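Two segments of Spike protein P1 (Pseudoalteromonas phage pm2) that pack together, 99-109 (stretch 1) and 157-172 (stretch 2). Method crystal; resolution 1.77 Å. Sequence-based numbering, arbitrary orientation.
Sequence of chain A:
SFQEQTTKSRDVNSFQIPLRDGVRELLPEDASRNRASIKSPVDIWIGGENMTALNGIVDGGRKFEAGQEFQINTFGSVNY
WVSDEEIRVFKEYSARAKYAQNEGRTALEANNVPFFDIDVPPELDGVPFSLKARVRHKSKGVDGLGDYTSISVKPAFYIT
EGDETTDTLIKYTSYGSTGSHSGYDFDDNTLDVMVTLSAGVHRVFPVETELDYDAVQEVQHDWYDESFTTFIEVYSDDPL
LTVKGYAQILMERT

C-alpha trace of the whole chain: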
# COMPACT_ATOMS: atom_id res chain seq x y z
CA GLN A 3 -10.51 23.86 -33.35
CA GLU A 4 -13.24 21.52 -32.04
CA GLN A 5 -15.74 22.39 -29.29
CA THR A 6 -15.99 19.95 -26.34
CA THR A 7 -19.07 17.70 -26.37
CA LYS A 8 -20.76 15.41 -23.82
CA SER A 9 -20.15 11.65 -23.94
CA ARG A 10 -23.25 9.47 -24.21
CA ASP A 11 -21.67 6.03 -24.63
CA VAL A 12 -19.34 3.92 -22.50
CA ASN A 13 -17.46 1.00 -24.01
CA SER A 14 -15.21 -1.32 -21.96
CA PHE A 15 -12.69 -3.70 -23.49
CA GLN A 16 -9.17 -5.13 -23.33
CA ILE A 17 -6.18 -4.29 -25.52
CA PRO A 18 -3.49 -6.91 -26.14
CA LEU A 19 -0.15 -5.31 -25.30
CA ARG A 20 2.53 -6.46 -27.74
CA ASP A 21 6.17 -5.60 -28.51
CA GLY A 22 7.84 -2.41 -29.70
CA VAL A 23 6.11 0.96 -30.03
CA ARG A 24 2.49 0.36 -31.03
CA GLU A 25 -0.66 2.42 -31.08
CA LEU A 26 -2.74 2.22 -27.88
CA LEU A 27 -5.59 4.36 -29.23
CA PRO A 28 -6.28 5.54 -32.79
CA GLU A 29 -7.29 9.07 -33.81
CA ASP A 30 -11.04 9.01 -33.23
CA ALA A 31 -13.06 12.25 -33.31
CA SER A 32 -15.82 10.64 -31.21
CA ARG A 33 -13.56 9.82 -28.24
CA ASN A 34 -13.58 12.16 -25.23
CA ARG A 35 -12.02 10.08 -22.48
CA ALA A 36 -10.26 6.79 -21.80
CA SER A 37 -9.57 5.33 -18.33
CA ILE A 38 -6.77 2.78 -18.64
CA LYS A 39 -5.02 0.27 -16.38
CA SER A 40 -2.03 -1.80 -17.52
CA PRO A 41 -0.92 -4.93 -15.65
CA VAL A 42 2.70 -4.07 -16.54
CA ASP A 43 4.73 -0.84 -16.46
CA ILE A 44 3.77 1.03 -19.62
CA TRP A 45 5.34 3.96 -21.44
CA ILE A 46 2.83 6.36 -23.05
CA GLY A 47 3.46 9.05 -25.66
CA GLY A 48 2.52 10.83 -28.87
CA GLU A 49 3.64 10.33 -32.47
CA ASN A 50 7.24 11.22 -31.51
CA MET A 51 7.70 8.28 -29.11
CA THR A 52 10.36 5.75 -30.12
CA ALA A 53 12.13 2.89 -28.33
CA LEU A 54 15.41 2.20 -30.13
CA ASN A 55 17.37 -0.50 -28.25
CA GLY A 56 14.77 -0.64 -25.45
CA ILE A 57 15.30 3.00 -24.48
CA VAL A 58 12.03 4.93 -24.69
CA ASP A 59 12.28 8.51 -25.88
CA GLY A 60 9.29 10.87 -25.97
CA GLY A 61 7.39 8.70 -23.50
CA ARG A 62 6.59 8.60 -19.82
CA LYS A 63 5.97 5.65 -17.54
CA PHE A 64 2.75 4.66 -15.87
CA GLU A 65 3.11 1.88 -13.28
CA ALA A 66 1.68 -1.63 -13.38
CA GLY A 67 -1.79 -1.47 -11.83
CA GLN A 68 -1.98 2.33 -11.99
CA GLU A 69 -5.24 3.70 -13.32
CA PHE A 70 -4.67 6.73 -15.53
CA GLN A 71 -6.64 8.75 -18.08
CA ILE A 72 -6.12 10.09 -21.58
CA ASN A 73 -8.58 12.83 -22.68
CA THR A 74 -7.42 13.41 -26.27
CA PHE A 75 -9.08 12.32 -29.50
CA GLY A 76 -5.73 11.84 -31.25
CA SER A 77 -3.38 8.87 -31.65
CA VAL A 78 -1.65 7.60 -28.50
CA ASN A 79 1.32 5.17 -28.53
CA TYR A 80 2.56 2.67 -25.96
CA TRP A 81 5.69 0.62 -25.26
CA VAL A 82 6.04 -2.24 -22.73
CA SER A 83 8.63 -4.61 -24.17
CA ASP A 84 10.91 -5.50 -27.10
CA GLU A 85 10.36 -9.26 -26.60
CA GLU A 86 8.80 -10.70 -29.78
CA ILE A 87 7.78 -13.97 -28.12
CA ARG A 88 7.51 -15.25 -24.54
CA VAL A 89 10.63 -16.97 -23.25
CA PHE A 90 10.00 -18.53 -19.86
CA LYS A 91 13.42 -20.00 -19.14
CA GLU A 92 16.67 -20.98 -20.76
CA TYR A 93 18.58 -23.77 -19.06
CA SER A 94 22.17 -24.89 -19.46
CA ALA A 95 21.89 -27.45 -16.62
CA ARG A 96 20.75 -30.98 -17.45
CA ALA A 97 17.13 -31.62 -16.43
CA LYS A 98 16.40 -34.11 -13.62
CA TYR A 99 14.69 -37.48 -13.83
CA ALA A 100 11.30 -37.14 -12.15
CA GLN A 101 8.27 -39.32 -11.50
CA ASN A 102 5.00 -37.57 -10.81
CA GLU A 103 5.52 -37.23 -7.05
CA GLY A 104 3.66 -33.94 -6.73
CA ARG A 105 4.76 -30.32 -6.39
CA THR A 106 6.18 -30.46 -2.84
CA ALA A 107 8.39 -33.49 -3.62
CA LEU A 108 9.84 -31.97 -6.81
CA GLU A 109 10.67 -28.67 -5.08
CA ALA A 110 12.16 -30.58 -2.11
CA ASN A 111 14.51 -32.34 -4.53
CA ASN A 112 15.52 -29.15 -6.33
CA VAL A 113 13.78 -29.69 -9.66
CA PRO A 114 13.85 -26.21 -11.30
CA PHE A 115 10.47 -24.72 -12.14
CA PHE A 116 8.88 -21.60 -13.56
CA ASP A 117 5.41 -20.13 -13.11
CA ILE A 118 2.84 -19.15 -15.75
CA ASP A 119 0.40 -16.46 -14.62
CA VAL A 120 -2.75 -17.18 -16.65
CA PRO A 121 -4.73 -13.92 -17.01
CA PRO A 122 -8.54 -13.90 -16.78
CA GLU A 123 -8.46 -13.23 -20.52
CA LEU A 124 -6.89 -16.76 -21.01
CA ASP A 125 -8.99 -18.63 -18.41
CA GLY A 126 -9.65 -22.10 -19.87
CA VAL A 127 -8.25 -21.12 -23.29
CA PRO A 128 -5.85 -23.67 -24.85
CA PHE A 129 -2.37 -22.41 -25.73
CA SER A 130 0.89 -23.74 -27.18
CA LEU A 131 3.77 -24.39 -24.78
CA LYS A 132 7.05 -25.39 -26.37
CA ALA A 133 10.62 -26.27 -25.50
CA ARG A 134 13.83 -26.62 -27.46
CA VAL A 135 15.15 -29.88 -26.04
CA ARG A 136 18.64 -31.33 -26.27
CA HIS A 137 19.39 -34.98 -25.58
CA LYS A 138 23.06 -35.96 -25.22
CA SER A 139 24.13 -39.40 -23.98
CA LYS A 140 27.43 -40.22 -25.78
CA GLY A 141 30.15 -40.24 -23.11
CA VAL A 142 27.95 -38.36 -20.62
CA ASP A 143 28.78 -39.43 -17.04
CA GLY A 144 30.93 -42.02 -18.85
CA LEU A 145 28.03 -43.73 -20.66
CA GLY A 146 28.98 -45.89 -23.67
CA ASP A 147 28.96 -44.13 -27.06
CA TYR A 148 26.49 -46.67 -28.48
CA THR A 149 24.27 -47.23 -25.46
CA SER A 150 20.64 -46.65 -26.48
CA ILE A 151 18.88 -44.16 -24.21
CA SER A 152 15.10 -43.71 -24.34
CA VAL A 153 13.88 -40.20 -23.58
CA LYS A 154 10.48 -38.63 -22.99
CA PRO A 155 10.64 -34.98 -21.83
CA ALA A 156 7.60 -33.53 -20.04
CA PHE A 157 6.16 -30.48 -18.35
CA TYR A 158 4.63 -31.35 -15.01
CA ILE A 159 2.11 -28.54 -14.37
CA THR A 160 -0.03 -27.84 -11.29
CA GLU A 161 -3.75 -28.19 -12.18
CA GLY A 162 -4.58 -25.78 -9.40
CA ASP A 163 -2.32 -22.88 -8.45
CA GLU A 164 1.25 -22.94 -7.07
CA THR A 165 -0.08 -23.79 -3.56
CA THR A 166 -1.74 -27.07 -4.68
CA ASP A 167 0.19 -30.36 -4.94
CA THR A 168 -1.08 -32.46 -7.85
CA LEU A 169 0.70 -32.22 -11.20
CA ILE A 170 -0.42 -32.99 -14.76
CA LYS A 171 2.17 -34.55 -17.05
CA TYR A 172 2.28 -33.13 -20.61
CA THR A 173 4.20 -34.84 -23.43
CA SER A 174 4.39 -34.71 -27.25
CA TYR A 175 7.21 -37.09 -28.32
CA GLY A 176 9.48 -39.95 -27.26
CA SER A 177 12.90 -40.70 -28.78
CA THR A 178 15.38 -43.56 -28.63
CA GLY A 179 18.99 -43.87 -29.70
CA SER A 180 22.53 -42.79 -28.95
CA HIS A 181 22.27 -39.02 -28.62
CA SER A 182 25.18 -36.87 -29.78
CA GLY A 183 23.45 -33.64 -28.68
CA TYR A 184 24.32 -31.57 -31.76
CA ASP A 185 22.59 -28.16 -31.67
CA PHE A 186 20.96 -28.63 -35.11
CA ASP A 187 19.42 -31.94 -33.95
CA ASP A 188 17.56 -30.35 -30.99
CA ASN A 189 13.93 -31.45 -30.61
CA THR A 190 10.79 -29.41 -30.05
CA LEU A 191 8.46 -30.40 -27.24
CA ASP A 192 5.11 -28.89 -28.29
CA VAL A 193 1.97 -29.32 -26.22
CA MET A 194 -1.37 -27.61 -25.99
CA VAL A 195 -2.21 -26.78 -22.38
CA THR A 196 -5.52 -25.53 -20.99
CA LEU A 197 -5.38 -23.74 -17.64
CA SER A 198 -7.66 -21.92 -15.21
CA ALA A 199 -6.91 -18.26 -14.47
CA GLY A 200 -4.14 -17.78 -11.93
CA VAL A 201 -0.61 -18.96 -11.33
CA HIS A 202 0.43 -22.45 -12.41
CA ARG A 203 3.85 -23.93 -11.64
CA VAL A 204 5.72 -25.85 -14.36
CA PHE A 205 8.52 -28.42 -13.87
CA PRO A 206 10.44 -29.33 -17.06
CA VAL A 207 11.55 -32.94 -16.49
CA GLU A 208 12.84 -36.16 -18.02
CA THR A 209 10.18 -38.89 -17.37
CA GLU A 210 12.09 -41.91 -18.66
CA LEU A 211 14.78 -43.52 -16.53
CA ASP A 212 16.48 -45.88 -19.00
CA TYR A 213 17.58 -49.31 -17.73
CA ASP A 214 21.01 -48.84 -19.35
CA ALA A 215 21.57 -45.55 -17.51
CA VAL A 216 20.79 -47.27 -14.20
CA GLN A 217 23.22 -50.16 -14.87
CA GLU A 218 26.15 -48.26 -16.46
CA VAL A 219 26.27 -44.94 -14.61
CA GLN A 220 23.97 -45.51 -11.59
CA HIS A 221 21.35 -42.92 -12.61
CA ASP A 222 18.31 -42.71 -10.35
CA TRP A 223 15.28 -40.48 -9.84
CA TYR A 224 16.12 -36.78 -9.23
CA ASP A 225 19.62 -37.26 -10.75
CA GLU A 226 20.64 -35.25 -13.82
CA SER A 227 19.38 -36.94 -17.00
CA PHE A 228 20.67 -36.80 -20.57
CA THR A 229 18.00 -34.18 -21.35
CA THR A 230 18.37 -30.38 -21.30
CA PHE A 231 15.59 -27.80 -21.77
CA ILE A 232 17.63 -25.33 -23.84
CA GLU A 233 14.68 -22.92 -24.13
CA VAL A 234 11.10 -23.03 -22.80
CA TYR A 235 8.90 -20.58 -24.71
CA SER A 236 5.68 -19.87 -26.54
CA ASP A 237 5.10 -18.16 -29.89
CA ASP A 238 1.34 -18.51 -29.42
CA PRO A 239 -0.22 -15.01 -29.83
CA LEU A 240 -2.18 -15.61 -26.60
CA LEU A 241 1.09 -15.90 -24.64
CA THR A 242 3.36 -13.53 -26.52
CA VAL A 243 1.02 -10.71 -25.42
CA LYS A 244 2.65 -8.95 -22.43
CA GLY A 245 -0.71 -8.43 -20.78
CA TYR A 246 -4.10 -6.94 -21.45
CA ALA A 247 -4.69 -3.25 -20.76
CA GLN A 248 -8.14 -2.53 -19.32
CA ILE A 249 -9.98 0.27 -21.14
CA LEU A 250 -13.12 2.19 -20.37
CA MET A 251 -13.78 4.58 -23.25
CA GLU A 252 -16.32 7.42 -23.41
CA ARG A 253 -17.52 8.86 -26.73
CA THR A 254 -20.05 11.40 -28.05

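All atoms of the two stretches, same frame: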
# COMPACT_ATOMS: atom_id res chain seq x y z
N TYR A 99 15.70 -36.42 -13.80
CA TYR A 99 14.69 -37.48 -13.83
C TYR A 99 13.64 -37.23 -12.76
O TYR A 99 13.96 -37.03 -11.59
CB TYR A 99 15.31 -38.85 -13.56
CG TYR A 99 16.37 -39.32 -14.54
CD1 TYR A 99 16.01 -39.80 -15.79
CD2 TYR A 99 17.72 -39.34 -14.18
CE1 TYR A 99 16.98 -40.28 -16.69
CE2 TYR A 99 18.70 -39.81 -15.06
CZ TYR A 99 18.32 -40.28 -16.31
OH TYR A 99 19.26 -40.74 -17.19
N ALA A 100 12.37 -37.28 -13.15
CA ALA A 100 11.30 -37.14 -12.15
C ALA A 100 10.05 -37.95 -12.48
O ALA A 100 9.51 -37.87 -13.59
CB ALA A 100 10.93 -35.67 -11.95
N GLN A 101 9.59 -38.71 -11.48
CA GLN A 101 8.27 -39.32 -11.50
C GLN A 101 7.28 -38.29 -10.99
O GLN A 101 7.66 -37.29 -10.39
CB GLN A 101 8.22 -40.56 -10.61
CG GLN A 101 9.20 -41.62 -11.02
CD GLN A 101 9.06 -42.90 -10.24
OE1 GLN A 101 8.47 -43.86 -10.72
NE2 GLN A 101 9.59 -42.92 -9.02
N ASN A 102 6.00 -38.53 -11.23
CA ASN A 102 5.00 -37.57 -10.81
C ASN A 102 4.69 -37.73 -9.32
O ASN A 102 3.72 -38.40 -8.94
CB ASN A 102 3.76 -37.62 -11.70
CG ASN A 102 2.82 -36.46 -11.44
OD1 ASN A 102 3.06 -35.64 -10.53
ND2 ASN A 102 1.75 -36.37 -12.22
N GLU A 103 5.53 -37.08 -8.51
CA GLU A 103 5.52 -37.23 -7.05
C GLU A 103 4.82 -36.04 -6.39
O GLU A 103 4.71 -35.96 -5.14
CB GLU A 103 6.96 -37.35 -6.55
CG GLU A 103 7.72 -38.57 -7.09
CD GLU A 103 7.52 -39.82 -6.26
OE1 GLU A 103 6.45 -39.97 -5.62
OE2 GLU A 103 8.44 -40.66 -6.24
N GLY A 104 4.34 -35.12 -7.22
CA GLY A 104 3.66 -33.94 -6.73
C GLY A 104 4.60 -32.76 -6.54
O GLY A 104 5.82 -32.92 -6.49
N ARG A 105 4.01 -31.58 -6.42
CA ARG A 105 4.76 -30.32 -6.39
C ARG A 105 5.78 -30.25 -5.23
O ARG A 105 6.95 -29.91 -5.44
CB ARG A 105 3.79 -29.15 -6.30
CG ARG A 105 4.48 -27.81 -6.38
CD ARG A 105 3.54 -26.67 -5.93
NE ARG A 105 3.09 -26.81 -4.55
CZ ARG A 105 3.81 -26.52 -3.46
NH1 ARG A 105 5.06 -26.07 -3.57
NH2 ARG A 105 3.28 -26.68 -2.26
N THR A 106 5.32 -30.55 -4.02
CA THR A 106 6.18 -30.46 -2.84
C THR A 106 7.44 -31.32 -3.00
O THR A 106 8.55 -30.86 -2.72
CB THR A 106 5.40 -30.84 -1.56
OG1 THR A 106 4.33 -29.91 -1.39
CG2 THR A 106 6.31 -30.78 -0.33
N ALA A 107 7.27 -32.54 -3.51
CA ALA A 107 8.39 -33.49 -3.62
C ALA A 107 9.42 -33.01 -4.65
O ALA A 107 10.63 -33.11 -4.43
CB ALA A 107 7.87 -34.87 -3.98
N LEU A 108 8.94 -32.43 -5.75
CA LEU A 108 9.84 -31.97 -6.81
C LEU A 108 10.65 -30.77 -6.33
O LEU A 108 11.87 -30.69 -6.56
CB LEU A 108 9.07 -31.68 -8.10
CG LEU A 108 9.10 -32.86 -9.09
CD1 LEU A 108 8.47 -34.16 -8.53
CD2 LEU A 108 8.49 -32.51 -10.46
N GLU A 109 9.99 -29.84 -5.63
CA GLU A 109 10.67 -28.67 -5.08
C GLU A 109 11.67 -29.10 -4.01
O GLU A 109 12.77 -28.56 -3.94
CB GLU A 109 9.65 -27.65 -4.53
CG GLU A 109 8.75 -27.04 -5.58
CD GLU A 109 7.85 -25.94 -5.04
OE1 GLU A 109 8.10 -25.45 -3.91
OE2 GLU A 109 6.89 -25.56 -5.73
N PHE A 157 6.45 -31.52 -19.34
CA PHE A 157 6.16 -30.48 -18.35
C PHE A 157 5.21 -31.10 -17.36
O PHE A 157 4.17 -31.64 -17.76
CB PHE A 157 5.44 -29.29 -18.99
CG PHE A 157 6.23 -28.61 -20.07
CD1 PHE A 157 7.48 -28.06 -19.80
CD2 PHE A 157 5.71 -28.52 -21.35
CE1 PHE A 157 8.21 -27.40 -20.82
CE2 PHE A 157 6.43 -27.88 -22.39
CZ PHE A 157 7.68 -27.32 -22.11
N TYR A 158 5.58 -31.05 -16.08
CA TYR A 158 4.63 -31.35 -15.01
C TYR A 158 4.06 -30.01 -14.54
O TYR A 158 4.81 -29.15 -14.08
CB TYR A 158 5.30 -32.05 -13.83
CG TYR A 158 5.77 -33.47 -14.07
CD1 TYR A 158 5.45 -34.17 -15.24
CD2 TYR A 158 6.53 -34.11 -13.11
CE1 TYR A 158 5.90 -35.48 -15.43
CE2 TYR A 158 6.97 -35.41 -13.29
CZ TYR A 158 6.65 -36.09 -14.43
OH TYR A 158 7.11 -37.40 -14.54
N ILE A 159 2.74 -29.83 -14.66
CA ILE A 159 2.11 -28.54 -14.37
C ILE A 159 1.03 -28.69 -13.29
O ILE A 159 0.20 -29.60 -13.35
CB ILE A 159 1.50 -27.90 -15.64
CG1 ILE A 159 2.52 -27.90 -16.79
CG2 ILE A 159 0.96 -26.48 -15.34
CD1 ILE A 159 2.03 -27.22 -18.08
N THR A 160 1.01 -27.78 -12.32
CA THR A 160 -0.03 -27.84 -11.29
C THR A 160 -1.40 -27.60 -11.96
O THR A 160 -1.53 -26.73 -12.81
CB THR A 160 0.20 -26.81 -10.15
OG1 THR A 160 0.28 -25.50 -10.70
CG2 THR A 160 1.50 -27.11 -9.38
N GLU A 161 -2.41 -28.40 -11.61
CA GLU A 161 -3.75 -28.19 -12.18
C GLU A 161 -4.48 -27.07 -11.45
O GLU A 161 -5.27 -26.34 -12.04
CB GLU A 161 -4.59 -29.48 -12.17
CG GLU A 161 -5.87 -29.35 -13.01
CD GLU A 161 -6.51 -30.68 -13.34
OE1 GLU A 161 -6.92 -31.40 -12.39
OE2 GLU A 161 -6.62 -31.01 -14.55
N GLY A 162 -4.21 -26.97 -10.15
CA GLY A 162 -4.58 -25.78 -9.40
C GLY A 162 -3.41 -24.82 -9.43
O GLY A 162 -2.53 -24.92 -10.30
N ASP A 163 -3.38 -23.89 -8.48
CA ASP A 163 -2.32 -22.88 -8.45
C ASP A 163 -1.03 -23.42 -7.82
O ASP A 163 -0.92 -24.62 -7.56
CB ASP A 163 -2.81 -21.60 -7.75
CG ASP A 163 -3.26 -21.83 -6.32
OD1 ASP A 163 -2.95 -22.89 -5.74
OD2 ASP A 163 -3.94 -20.94 -5.78
N GLU A 164 -0.06 -22.53 -7.58
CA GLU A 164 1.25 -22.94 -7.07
C GLU A 164 1.22 -23.47 -5.63
O GLU A 164 2.22 -24.02 -5.15
CB GLU A 164 2.28 -21.81 -7.25
CG GLU A 164 2.19 -20.65 -6.24
CD GLU A 164 1.13 -19.61 -6.58
OE1 GLU A 164 1.37 -18.41 -6.30
OE2 GLU A 164 0.06 -19.97 -7.12
N THR A 165 0.08 -23.30 -4.94
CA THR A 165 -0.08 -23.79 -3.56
C THR A 165 -0.66 -25.21 -3.48
O THR A 165 -0.66 -25.82 -2.41
CB THR A 165 -0.94 -22.82 -2.68
OG1 THR A 165 -2.32 -22.87 -3.07
CG2 THR A 165 -0.42 -21.37 -2.78
N THR A 166 -1.17 -25.72 -4.60
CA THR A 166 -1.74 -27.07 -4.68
C THR A 166 -0.64 -28.08 -5.02
O THR A 166 0.43 -27.68 -5.51
CB THR A 166 -2.87 -27.14 -5.74
OG1 THR A 166 -2.32 -26.86 -7.03
CG2 THR A 166 -3.98 -26.14 -5.42
N ASP A 167 -0.89 -29.37 -4.78
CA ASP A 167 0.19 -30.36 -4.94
C ASP A 167 0.18 -31.23 -6.20
O ASP A 167 1.23 -31.66 -6.66
CB ASP A 167 0.34 -31.26 -3.71
CG ASP A 167 1.78 -31.71 -3.50
OD1 ASP A 167 2.66 -30.83 -3.47
OD2 ASP A 167 2.04 -32.92 -3.40
N THR A 168 -1.00 -31.53 -6.72
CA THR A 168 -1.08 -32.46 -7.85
C THR A 168 -0.58 -31.83 -9.15
O THR A 168 -0.84 -30.66 -9.44
CB THR A 168 -2.50 -33.05 -8.06
OG1 THR A 168 -3.40 -32.00 -8.39
CG2 THR A 168 -2.98 -33.75 -6.79
N LEU A 169 0.13 -32.64 -9.93
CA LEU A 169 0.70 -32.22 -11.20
C LEU A 169 0.10 -33.01 -12.35
O LEU A 169 -0.20 -34.20 -12.19
CB LEU A 169 2.22 -32.45 -11.21
CG LEU A 169 3.03 -31.84 -10.06
CD1 LEU A 169 4.46 -32.31 -10.10
CD2 LEU A 169 2.96 -30.34 -10.12
N ILE A 170 -0.04 -32.34 -13.50
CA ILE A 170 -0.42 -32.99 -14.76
C ILE A 170 0.81 -33.10 -15.66
O ILE A 170 1.53 -32.11 -15.87
CB ILE A 170 -1.56 -32.22 -15.49
CG1 ILE A 170 -2.72 -31.93 -14.53
CG2 ILE A 170 -2.00 -32.95 -16.79
CD1 ILE A 170 -3.29 -33.16 -13.78
N LYS A 171 1.06 -34.30 -16.15
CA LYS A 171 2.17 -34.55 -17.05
C LYS A 171 1.78 -34.28 -18.50
O LYS A 171 0.83 -34.88 -19.01
CB LYS A 171 2.62 -36.01 -16.90
CG LYS A 171 3.60 -36.49 -17.97
CD LYS A 171 4.00 -37.95 -17.74
CE LYS A 171 2.84 -38.91 -18.03
NZ LYS A 171 3.24 -40.31 -17.76
N TYR A 172 2.51 -33.39 -19.17
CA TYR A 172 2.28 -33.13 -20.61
C TYR A 172 3.46 -33.55 -21.46
O TYR A 172 4.61 -33.17 -21.18
CB TYR A 172 2.01 -31.65 -20.88
CG TYR A 172 0.73 -31.15 -20.29
CD1 TYR A 172 -0.46 -31.18 -21.03
CD2 TYR A 172 0.70 -30.62 -19.00
CE1 TYR A 172 -1.66 -30.72 -20.48
CE2 TYR A 172 -0.49 -30.14 -18.46
CZ TYR A 172 -1.66 -30.20 -19.20
OH TYR A 172 -2.84 -29.73 -18.66
O HOH W 1 0.92 -35.31 -8.88
O HOH W 2 4.66 -33.81 -3.29
O HOH W 3 1.26 -28.14 -2.34

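The start of a helix in the first stretch is held by a residue from a distant part of the chain: Asp 167 reaches the first turn with both its backbone and its side chain. Its carbonyl O accepts from Arg 105 N (2.8 Å), and its OD1 accepts from Thr 106 N (2.7 Å) and from Thr 106 OG1 (2.8 Å). Amide groups in the first turn of a helix lack partners within the helix, so one aspartate placed here satisfies two of them and a hydroxyl besides. Its other oxygen is used through water: water 2 donates to Asp 167 OD2 and to Glu 103 O, and accepts from Ala 107 N.

The position before the helix must be glycine. Gly 104 has phi 92° and psi 164°, angles at which a CB would jam against the preceding carbonyl, and that CB would also lie 2.6 Å from Asp 167 OD2. Gly 104 CA also sits 3.3 Å from Asp 167 O, where the two backbones come close.

Arg 105 has more of its surface covered than any other residue in the contact. Its side chain leaves the helix extended (t, t) and then bends at chi3 (p), bringing Arg 105 NE to Thr 166 O, which accepts at 3.0 Å near the guanidinium plane. Glu 164 O lies just as near Arg 105 NE, also 3.0 Å, but over the face of the group, where no N-H points at it. At the far end, Arg 105 NH1 forms a salt bridge with Glu 109 OE2 (2.9 Å), one helical turn on. Water 3 accepts from Arg 105 NH2 and donates to Thr 165 O and Asp 167 OD1. The arginine, already paired with Glu 109, is thus met across the contact mainly by backbone oxygens, Thr 166 O directly and Thr 165 O through water.

Beside this polar layer is a small apolar one. Leu 108 CD2 meets Tyr 158 CD2 at the ring edge (3.7 Å) and Leu 169 CD1 at 4.1 Å; Leu 169 CD1 also packs 3.6 Å from Gly 104 C. Both leucines point toward the opposing stretch, and both are buried.

Tyr 158 suits its buried place because its ring packs while Tyr 158 OH donates to Ala 100 O (2.6 Å). Asn 102 CB lies over one face of that ring, and the amide works at both ends: Asn 102 ND2 donates to Leu 169 O (2.9 Å), while OD1 accepts from water 1, which in turn accepts from Leu 169 N. One asparagine thereby serves both backbone polar groups of a single strand residue.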